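Local coordinates for hemolysin activator protein CdiB (Acinetobacter baumannii ACICU, PDB 6WIL) that probably secretes a contact-dependent growth inhibition toxin across the outer membrane, as the TpsB-type, Omp85-superfamily transporter of a two-partner system, at residues 305-311 with 342-348; 139-143 with 201-205; 460-464 with 479-483; 30-34 with 367-371. Residues are numbered along the deposited sequence.

In the fold
The four contacts sample a 16-stranded antiparallel barrel and the POTRA region attached to it. Contacts 1 and 2 lie far apart in the molecule, on opposite sides of its centre and about 67 Å apart between centres: contact 1 pairs the open end of barrel hairpin 308-326/329-346, where the chain turns into strand 349-371, and contact 2 joins parallel strands of a POTRA sheet. Contact 4, about 28 Å from contact 2 by centres, lies between them, where the linker after helix 8-27 passes barrel strand 349-371. Contact 3, about 24 Å from contact 4 and 32 Å from contact 1 between centres, holds the loop carrying the VRGF motif against the barrel wall.

Contact 1: residues 305-311 with 342-348; sequences PVIYHGN and SQSFLND. With SO4 (sulfate ion), chain C.
Strands 308-311 and 342-346 run antiparallel at 158°, their axes 4.6 Å apart at closest approach, in the register Y308-L346, H309-F345, G310-S344, N311-Q343. H309, N311 and F345 bury most surface and share one face. H309 (chi1 p) lays its ring over F345 CB, a CH-pi contact 3.5 Å from ring centroid to CB, while the H309 and F345 rings are nearly parallel but slid apart (centroids 5.1 Å). H309 N donates to F345 O at 3.3 Å, and H309 NE2 accepts from D348 N at 3.2 Å. N311 (chi1 p) takes Q343 NE2 on OD1 at 3.0 Å; N311 N to Q343 O and Q343 N to N311 O are both 3.2 Å. N347 and D348 have left-handed backbone conformations (phi/psi 48/50° and 68/17°), as in a type I' turn. N347 OD1 accepts I307 N (2.7 Å); its ND2 reaches P305 O (2.7 Å) and sulfate O1 (2.9 Å). In the 16-stranded barrel, strand 282-295 flanks 308-326 and strand 349-371 flanks 329-346; D5 and V6 touch S344 and Y308.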
# COMPACT_ATOMS: atom_id res chain seq x y z
N PRO A 305 20.79 -7.61 42.37
CA PRO A 305 19.86 -7.49 41.23
C PRO A 305 20.44 -6.61 40.13
O PRO A 305 20.82 -5.47 40.37
CB PRO A 305 18.61 -6.86 41.85
CG PRO A 305 18.82 -6.91 43.34
CD PRO A 305 20.30 -6.89 43.55
N VAL A 306 20.48 -7.15 38.92
CA VAL A 306 21.04 -6.46 37.76
C VAL A 306 19.93 -6.35 36.72
O VAL A 306 19.61 -7.32 36.02
CB VAL A 306 22.26 -7.18 37.19
CG1 VAL A 306 22.73 -6.52 35.90
CG2 VAL A 306 23.38 -7.20 38.22
N ILE A 307 19.33 -5.16 36.62
CA ILE A 307 18.22 -4.91 35.71
C ILE A 307 18.64 -3.86 34.70
O ILE A 307 19.02 -2.74 35.07
CB ILE A 307 16.96 -4.46 36.46
CG1 ILE A 307 16.60 -5.46 37.56
CG2 ILE A 307 15.80 -4.27 35.49
CD1 ILE A 307 16.40 -6.87 37.06
N TYR A 308 18.59 -4.22 33.42
CA TYR A 308 18.76 -3.26 32.33
C TYR A 308 17.38 -2.84 31.83
O TYR A 308 16.56 -3.69 31.48
CB TYR A 308 19.56 -3.87 31.18
CG TYR A 308 21.00 -4.18 31.52
CD1 TYR A 308 22.00 -3.23 31.35
CD2 TYR A 308 21.37 -5.44 31.98
CE1 TYR A 308 23.32 -3.52 31.64
CE2 TYR A 308 22.68 -5.74 32.28
CZ TYR A 308 23.65 -4.77 32.11
OH TYR A 308 24.96 -5.06 32.41
N HIS A 309 17.14 -1.53 31.80
CA HIS A 309 15.86 -1.00 31.36
C HIS A 309 16.09 0.31 30.60
O HIS A 309 17.07 1.01 30.84
CB HIS A 309 14.90 -0.77 32.54
CG HIS A 309 15.44 0.17 33.58
ND1 HIS A 309 14.87 1.40 33.84
CD2 HIS A 309 16.48 0.04 34.44
CE1 HIS A 309 15.54 1.99 34.81
NE2 HIS A 309 16.52 1.19 35.19
N GLY A 310 15.18 0.61 29.69
CA GLY A 310 15.29 1.83 28.91
C GLY A 310 14.03 2.10 28.13
O GLY A 310 13.15 1.24 28.00
N ASN A 311 13.95 3.32 27.60
CA ASN A 311 12.79 3.79 26.86
C ASN A 311 13.21 4.28 25.49
O ASN A 311 14.37 4.62 25.25
CB ASN A 311 12.06 4.90 27.63
CG ASN A 311 13.00 6.00 28.09
OD1 ASN A 311 13.53 5.95 29.20
ND2 ASN A 311 13.21 6.99 27.23
N SER A 342 16.40 7.63 22.35
CA SER A 342 16.57 6.38 23.08
C SER A 342 17.57 6.58 24.20
O SER A 342 18.60 7.24 24.01
CB SER A 342 17.04 5.26 22.15
OG SER A 342 17.43 4.12 22.88
N GLN A 343 17.27 6.01 25.36
CA GLN A 343 18.18 6.03 26.50
C GLN A 343 18.10 4.71 27.23
O GLN A 343 17.05 4.07 27.27
CB GLN A 343 17.88 7.20 27.44
CG GLN A 343 16.48 7.22 27.99
CD GLN A 343 16.18 8.50 28.74
OE1 GLN A 343 16.99 9.44 28.73
NE2 GLN A 343 15.03 8.55 29.40
N SER A 344 19.22 4.30 27.81
CA SER A 344 19.34 3.02 28.51
C SER A 344 19.78 3.24 29.95
O SER A 344 20.42 4.24 30.28
CB SER A 344 20.32 2.09 27.80
OG SER A 344 19.99 1.95 26.43
N PHE A 345 19.45 2.28 30.81
CA PHE A 345 19.75 2.37 32.23
C PHE A 345 20.28 1.04 32.74
O PHE A 345 20.01 -0.02 32.18
CB PHE A 345 18.52 2.77 33.06
CG PHE A 345 17.98 4.13 32.74
CD1 PHE A 345 17.12 4.31 31.67
CD2 PHE A 345 18.31 5.23 33.52
CE1 PHE A 345 16.61 5.56 31.38
CE2 PHE A 345 17.80 6.48 33.23
CZ PHE A 345 16.95 6.65 32.16
N LEU A 346 21.03 1.11 33.84
CA LEU A 346 21.43 -0.06 34.61
C LEU A 346 21.12 0.23 36.07
O LEU A 346 21.77 1.09 36.68
CB LEU A 346 22.90 -0.40 34.40
CG LEU A 346 23.40 -1.65 35.13
CD1 LEU A 346 22.41 -2.79 34.97
CD2 LEU A 346 24.77 -2.06 34.62
N ASN A 347 20.13 -0.47 36.62
CA ASN A 347 19.67 -0.26 37.99
C ASN A 347 19.44 1.22 38.27
O ASN A 347 19.94 1.78 39.26
CB ASN A 347 20.64 -0.87 39.00
CG ASN A 347 20.70 -2.38 38.92
OD1 ASN A 347 19.92 -3.02 38.22
ND2 ASN A 347 21.63 -2.98 39.66
N ASP A 348 18.70 1.86 37.38
CA ASP A 348 18.31 3.27 37.48
C ASP A 348 19.48 4.23 37.35
O ASP A 348 19.37 5.40 37.72
CB ASP A 348 17.55 3.54 38.79
CG ASP A 348 16.52 2.46 39.10
OD1 ASP A 348 15.90 1.93 38.15
OD2 ASP A 348 16.34 2.14 40.30
S SO4 C . 22.66 -0.64 42.24
O1 SO4 C . 23.45 -1.28 41.19
O2 SO4 C . 23.52 -0.30 43.37
O3 SO4 C . 21.62 -1.57 42.69
O4 SO4 C . 22.04 0.57 41.72

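Contact 2: residues 139-143 with 201-205; sequences IGRLN and LTGYS
Three backbone hydrogen bonds set a parallel pairing: R141 N donates to G203 O (2.9 Å), S205 N donates weakly to R141 O (2.8 Å), and N143 N donates to S205 O (2.7 Å). R141 thus lies beside Y204 (CA-CA 4.8 Å) and L142 beside S205 (CA-CA 4.9 Å). Two CA-H...O contacts accompany them, G140 CA to G203 O at 3.5 Å and Y204 CA to R141 O at 3.3 Å. A type I turn from L201 to Y204 leads into the second strand and presents the carbonyl of G203 to R141. Side chains alternate beyond the backbone. R141 and Y204, both chi1 m, share a face, with R141 CB 3.8 Å from Y204 CE2; N143 CB meets Y204 CB at 3.7 Å. L142 (t, p) and S205 lie on the other face, where L142 also touches F163 and L207. With strand 185-193 antiparallel on the far edge of 204-213, the order matches the beta-alpha-alpha-beta-beta POTRA fold, whose first and last strands pair in parallel. Since the hydrogen bonds across the two segments are all between main-chain atoms, the register depends little on side-chain identity, and the side chains add mostly carbon contacts.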
# COMPACT_ATOMS: atom_id res chain seq x y z
N ILE A 139 -17.83 18.05 -24.12
CA ILE A 139 -17.22 17.97 -22.80
C ILE A 139 -18.32 17.67 -21.78
O ILE A 139 -19.20 18.50 -21.53
CB ILE A 139 -16.48 19.26 -22.44
CG1 ILE A 139 -15.43 19.57 -23.52
CG2 ILE A 139 -15.85 19.14 -21.07
CD1 ILE A 139 -14.39 20.58 -23.09
N GLY A 140 -18.28 16.46 -21.21
CA GLY A 140 -19.22 16.07 -20.18
C GLY A 140 -18.77 16.50 -18.80
O GLY A 140 -17.67 16.16 -18.36
N ARG A 141 -19.61 17.25 -18.10
CA ARG A 141 -19.25 17.87 -16.84
C ARG A 141 -20.14 17.35 -15.72
O ARG A 141 -21.13 16.65 -15.93
CB ARG A 141 -19.35 19.40 -16.92
CG ARG A 141 -18.57 20.00 -18.07
CD ARG A 141 -18.65 21.51 -18.04
NE ARG A 141 -17.37 22.11 -17.68
CZ ARG A 141 -16.51 22.61 -18.57
NH1 ARG A 141 -16.81 22.59 -19.86
NH2 ARG A 141 -15.36 23.14 -18.16
N LEU A 142 -19.76 17.71 -14.49
CA LEU A 142 -20.48 17.32 -13.30
C LEU A 142 -21.45 18.43 -12.91
O LEU A 142 -21.06 19.59 -12.80
CB LEU A 142 -19.51 17.05 -12.15
CG LEU A 142 -20.09 16.56 -10.83
CD1 LEU A 142 -20.72 15.19 -10.99
CD2 LEU A 142 -19.03 16.54 -9.75
N ASN A 143 -22.72 18.07 -12.72
CA ASN A 143 -23.73 19.04 -12.34
C ASN A 143 -23.96 19.11 -10.84
O ASN A 143 -23.86 20.19 -10.25
CB ASN A 143 -25.03 18.72 -13.08
CG ASN A 143 -26.19 19.60 -12.66
OD1 ASN A 143 -27.29 19.12 -12.43
ND2 ASN A 143 -25.94 20.91 -12.58
N LEU A 201 -30.30 18.18 -18.71
CA LEU A 201 -29.14 19.00 -19.06
C LEU A 201 -28.22 18.15 -19.92
O LEU A 201 -27.79 17.07 -19.49
CB LEU A 201 -28.41 19.50 -17.82
CG LEU A 201 -29.06 20.52 -16.88
CD1 LEU A 201 -29.60 19.84 -15.63
CD2 LEU A 201 -28.08 21.62 -16.51
N THR A 202 -27.90 18.63 -21.13
CA THR A 202 -27.33 17.73 -22.14
C THR A 202 -25.88 17.39 -21.84
O THR A 202 -25.46 16.24 -22.04
CB THR A 202 -27.48 18.34 -23.54
OG1 THR A 202 -27.25 17.33 -24.53
CG2 THR A 202 -26.51 19.51 -23.77
N GLY A 203 -25.09 18.34 -21.35
CA GLY A 203 -23.67 18.10 -21.19
C GLY A 203 -23.26 17.80 -19.77
O GLY A 203 -22.08 17.95 -19.43
N TYR A 204 -24.19 17.38 -18.92
CA TYR A 204 -23.94 17.30 -17.50
C TYR A 204 -24.37 15.96 -16.91
O TYR A 204 -25.24 15.26 -17.45
CB TYR A 204 -24.64 18.43 -16.75
CG TYR A 204 -23.98 19.77 -17.00
CD1 TYR A 204 -24.32 20.53 -18.10
CD2 TYR A 204 -23.02 20.26 -16.13
CE1 TYR A 204 -23.73 21.75 -18.33
CE2 TYR A 204 -22.42 21.49 -16.35
CZ TYR A 204 -22.78 22.23 -17.45
OH TYR A 204 -22.19 23.45 -17.69
N SER A 205 -23.77 15.63 -15.78
CA SER A 205 -23.98 14.37 -15.09
C SER A 205 -24.23 14.64 -13.61
O SER A 205 -23.78 15.64 -13.06
CB SER A 205 -22.76 13.43 -15.26
OG SER A 205 -22.55 13.00 -16.61

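Contact 3: residues 460-464 with 479-483; sequences RYSVR and YVQQE
This is a loop-to-wall contact: 460-464, without regular structure, carries the Val-Arg of the VRGF motif typical of the long conserved loop of Omp85-superfamily barrels, and packs on barrel strand 479-483. Alternate strand residues Y479, Q481 and E483 point toward the loop. At one end R464, extended at chi2 (t) with chi1 and chi3 m, places NH2 3.0 Å from E483 OE1 in a hydrogen-bonded salt bridge, the acid meeting the guanidinium edge. R464 NE also bridges to D500 on strand 493-505, and E483 has a second partner in R524. Q481 (chi1 m, chi2 t) fills the middle, its CB 3.6 Å from R464 NH1. At the other end Y479 (chi1 p) turns one ring face to S462: S462 CA sits 4.1 Å from the Y479 ring centroid, a CH-pi contact, and S462 O is over the same ring, 3.4 Å from Y479 CG. The S462 and Y479 CA atoms are 6.5 Å apart. A water donates to Y461 O (2.8 Å) and hydrogen-bonds Y479 OH (3.2 Å); the Y461 side chain rests on helix 8-27. The arginine is thus held by charges from two adjacent strands, an arrangement consistent with the motif anchoring its loop inside the barrel.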
# COMPACT_ATOMS: atom_id res chain seq x y z
N ARG A 460 9.91 -14.72 13.38
CA ARG A 460 8.59 -14.71 12.75
C ARG A 460 8.42 -13.62 11.70
O ARG A 460 7.50 -13.70 10.88
CB ARG A 460 7.51 -14.57 13.82
CG ARG A 460 7.27 -13.14 14.28
CD ARG A 460 6.57 -13.08 15.64
NE ARG A 460 5.12 -13.16 15.56
CZ ARG A 460 4.41 -14.26 15.82
NH1 ARG A 460 5.03 -15.38 16.18
NH2 ARG A 460 3.09 -14.24 15.71
N TYR A 461 9.26 -12.59 11.71
CA TYR A 461 9.08 -11.46 10.81
C TYR A 461 10.05 -11.47 9.64
O TYR A 461 9.86 -10.72 8.68
CB TYR A 461 9.25 -10.14 11.56
CG TYR A 461 8.31 -9.96 12.73
CD1 TYR A 461 6.95 -9.76 12.53
CD2 TYR A 461 8.79 -9.97 14.03
CE1 TYR A 461 6.09 -9.58 13.60
CE2 TYR A 461 7.93 -9.80 15.11
CZ TYR A 461 6.59 -9.60 14.89
OH TYR A 461 5.73 -9.43 15.96
N SER A 462 11.09 -12.28 9.71
CA SER A 462 12.09 -12.25 8.66
C SER A 462 12.28 -13.59 7.98
O SER A 462 12.09 -13.67 6.77
CB SER A 462 13.44 -11.76 9.24
OG SER A 462 13.72 -12.30 10.50
N VAL A 463 12.63 -14.64 8.73
CA VAL A 463 12.65 -16.00 8.18
C VAL A 463 11.92 -16.96 9.11
O VAL A 463 12.43 -17.31 10.18
CB VAL A 463 14.09 -16.48 7.94
CG1 VAL A 463 14.08 -17.84 7.26
CG2 VAL A 463 14.87 -15.45 7.15
N ARG A 464 10.73 -17.41 8.71
CA ARG A 464 9.94 -18.27 9.60
C ARG A 464 10.59 -19.64 9.76
O ARG A 464 11.40 -20.08 8.94
CB ARG A 464 8.51 -18.41 9.08
CG ARG A 464 7.61 -17.25 9.45
CD ARG A 464 6.30 -17.32 8.70
NE ARG A 464 6.50 -17.09 7.27
CZ ARG A 464 5.54 -17.13 6.36
NH1 ARG A 464 5.83 -16.91 5.08
NH2 ARG A 464 4.29 -17.40 6.71
N TYR A 479 15.14 -10.69 2.43
CA TYR A 479 14.47 -11.97 2.63
C TYR A 479 13.32 -12.10 1.65
O TYR A 479 12.75 -11.11 1.19
CB TYR A 479 13.97 -12.16 4.08
CG TYR A 479 12.91 -11.20 4.58
CD1 TYR A 479 11.60 -11.25 4.11
CD2 TYR A 479 13.21 -10.27 5.57
CE1 TYR A 479 10.63 -10.38 4.59
CE2 TYR A 479 12.26 -9.40 6.05
CZ TYR A 479 10.97 -9.46 5.56
OH TYR A 479 10.01 -8.59 6.04
N VAL A 480 13.00 -13.35 1.33
CA VAL A 480 11.83 -13.66 0.52
C VAL A 480 11.03 -14.73 1.24
O VAL A 480 11.53 -15.83 1.49
CB VAL A 480 12.20 -14.10 -0.91
CG1 VAL A 480 13.31 -15.14 -0.89
CG2 VAL A 480 10.97 -14.62 -1.63
N GLN A 481 9.79 -14.40 1.60
CA GLN A 481 8.86 -15.33 2.20
C GLN A 481 7.91 -15.84 1.13
O GLN A 481 7.38 -15.05 0.34
CB GLN A 481 8.08 -14.67 3.34
CG GLN A 481 8.95 -14.14 4.46
CD GLN A 481 8.21 -13.18 5.37
OE1 GLN A 481 7.34 -12.43 4.93
NE2 GLN A 481 8.55 -13.21 6.66
N GLN A 482 7.70 -17.15 1.10
CA GLN A 482 6.78 -17.76 0.15
C GLN A 482 5.81 -18.67 0.89
O GLN A 482 6.19 -19.34 1.85
CB GLN A 482 7.53 -18.54 -0.93
CG GLN A 482 8.19 -17.65 -1.97
CD GLN A 482 8.82 -18.44 -3.09
OE1 GLN A 482 8.31 -18.47 -4.21
NE2 GLN A 482 9.94 -19.08 -2.79
N GLU A 483 4.57 -18.69 0.43
CA GLU A 483 3.51 -19.37 1.15
C GLU A 483 2.39 -19.74 0.19
O GLU A 483 2.05 -18.96 -0.71
CB GLU A 483 2.97 -18.48 2.28
CG GLU A 483 1.72 -19.00 2.96
CD GLU A 483 1.16 -17.99 3.95
OE1 GLU A 483 1.89 -17.63 4.90
OE2 GLU A 483 0.01 -17.55 3.77
O HOH W 1 7.47 -9.66 7.65

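Contact 4: residues 30-34 with 367-371; sequences AQQTP and HRQYL
From H367 to L371 the second segment is an extended strand, and its side chains alternate. H367 NE2 donates to Q369 OE1 (2.9 Å), a bond within the strand by two residues beyond reach of 30-34. R368, between them, points toward the irregular segment 30-34 with chi1 and chi2 t; its NH1 gives a weak hydrogen bond to Q31 OE1 (3.3 Å), and Q31 CG sits over a face of the guanidinium. Q31 itself is bent, chi1 and chi2 both m, with NE2 bonded to L29 O and OE1 also taking K330 NZ. After Q369, Y370 (chi1 m) again points toward the linker. P34 covers one face of its ring, CG 4.3 Å from the Y370 ring centroid in a CH-pi contact, and P34 CB meets Y370 CB at 3.7 Å; Y370 OH reaches to 3.8 Å from Q31 CB. L371 turns away. The CA atoms stay 10.4 Å apart for Q31-R368 and 6.6 Å for P34-Y370, so side chains alone span the gap. Q32 N bonds E179 of helix 171-181, placing the linker between barrel and POTRA region. One weak hydrogen bond and a proline-tyrosine CH-pi contact, with no backbone pairing and little buried surface, imply a light attachment of linker to barrel.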
# COMPACT_ATOMS: atom_id res chain seq x y z
N ALA A 30 -9.65 0.39 2.07
CA ALA A 30 -10.26 -0.24 0.91
C ALA A 30 -9.90 0.48 -0.38
O ALA A 30 -9.98 1.71 -0.46
CB ALA A 30 -11.78 -0.29 1.08
N GLN A 31 -9.50 -0.28 -1.39
CA GLN A 31 -9.19 0.26 -2.71
C GLN A 31 -10.35 0.03 -3.67
O GLN A 31 -11.26 -0.77 -3.41
CB GLN A 31 -7.91 -0.39 -3.27
CG GLN A 31 -6.70 -0.22 -2.38
CD GLN A 31 -6.55 1.21 -1.89
OE1 GLN A 31 -6.19 2.11 -2.66
NE2 GLN A 31 -6.83 1.43 -0.61
N GLN A 32 -10.30 0.74 -4.79
CA GLN A 32 -11.28 0.54 -5.85
C GLN A 32 -11.03 -0.80 -6.53
O GLN A 32 -9.88 -1.19 -6.77
CB GLN A 32 -11.21 1.69 -6.86
CG GLN A 32 -11.70 1.36 -8.27
CD GLN A 32 -13.21 1.37 -8.40
OE1 GLN A 32 -13.92 1.81 -7.50
NE2 GLN A 32 -13.71 0.89 -9.53
N THR A 33 -12.11 -1.51 -6.83
CA THR A 33 -11.99 -2.81 -7.47
C THR A 33 -11.36 -2.65 -8.85
O THR A 33 -11.71 -1.72 -9.59
CB THR A 33 -13.37 -3.46 -7.59
OG1 THR A 33 -13.98 -3.52 -6.29
CG2 THR A 33 -13.27 -4.87 -8.16
N PRO A 34 -10.42 -3.51 -9.23
CA PRO A 34 -9.80 -3.39 -10.55
C PRO A 34 -10.79 -3.63 -11.68
O PRO A 34 -11.80 -4.31 -11.53
CB PRO A 34 -8.71 -4.47 -10.54
CG PRO A 34 -9.07 -5.39 -9.41
CD PRO A 34 -9.75 -4.52 -8.39
N HIS A 367 3.87 1.47 -5.63
CA HIS A 367 3.09 1.09 -6.79
C HIS A 367 2.28 -0.14 -6.44
O HIS A 367 2.74 -1.01 -5.70
CB HIS A 367 4.00 0.79 -7.99
CG HIS A 367 3.27 0.37 -9.22
ND1 HIS A 367 2.79 1.27 -10.15
CD2 HIS A 367 2.93 -0.86 -9.68
CE1 HIS A 367 2.19 0.62 -11.13
NE2 HIS A 367 2.25 -0.67 -10.87
N ARG A 368 1.05 -0.19 -6.95
CA ARG A 368 0.22 -1.38 -6.86
C ARG A 368 -0.31 -1.68 -8.26
O ARG A 368 -0.66 -0.76 -9.00
CB ARG A 368 -0.94 -1.19 -5.86
CG ARG A 368 -1.53 -2.50 -5.38
CD ARG A 368 -2.77 -2.32 -4.51
NE ARG A 368 -2.53 -1.48 -3.34
CZ ARG A 368 -3.05 -0.27 -3.16
NH1 ARG A 368 -3.85 0.25 -4.08
NH2 ARG A 368 -2.77 0.42 -2.06
N GLN A 369 -0.33 -2.96 -8.62
CA GLN A 369 -0.70 -3.37 -9.97
C GLN A 369 -1.62 -4.58 -9.90
O GLN A 369 -1.37 -5.51 -9.12
CB GLN A 369 0.54 -3.70 -10.81
CG GLN A 369 0.24 -4.14 -12.24
CD GLN A 369 0.19 -2.98 -13.21
OE1 GLN A 369 1.00 -2.05 -13.14
NE2 GLN A 369 -0.77 -3.03 -14.14
N TYR A 370 -2.67 -4.56 -10.71
CA TYR A 370 -3.63 -5.65 -10.78
C TYR A 370 -3.60 -6.29 -12.16
O TYR A 370 -3.51 -5.59 -13.18
CB TYR A 370 -5.06 -5.16 -10.50
CG TYR A 370 -5.22 -4.41 -9.20
CD1 TYR A 370 -5.41 -5.08 -8.00
CD2 TYR A 370 -5.19 -3.02 -9.19
CE1 TYR A 370 -5.56 -4.38 -6.82
CE2 TYR A 370 -5.35 -2.32 -8.01
CZ TYR A 370 -5.52 -3.00 -6.82
OH TYR A 370 -5.67 -2.30 -5.65
N LEU A 371 -3.66 -7.61 -12.19
CA LEU A 371 -3.86 -8.36 -13.42
C LEU A 371 -4.71 -9.57 -13.09
O LEU A 371 -4.28 -10.43 -12.31
CB LEU A 371 -2.53 -8.77 -14.06
CG LEU A 371 -2.63 -9.21 -15.52
CD1 LEU A 371 -3.33 -8.15 -16.36
CD2 LEU A 371 -1.25 -9.51 -16.09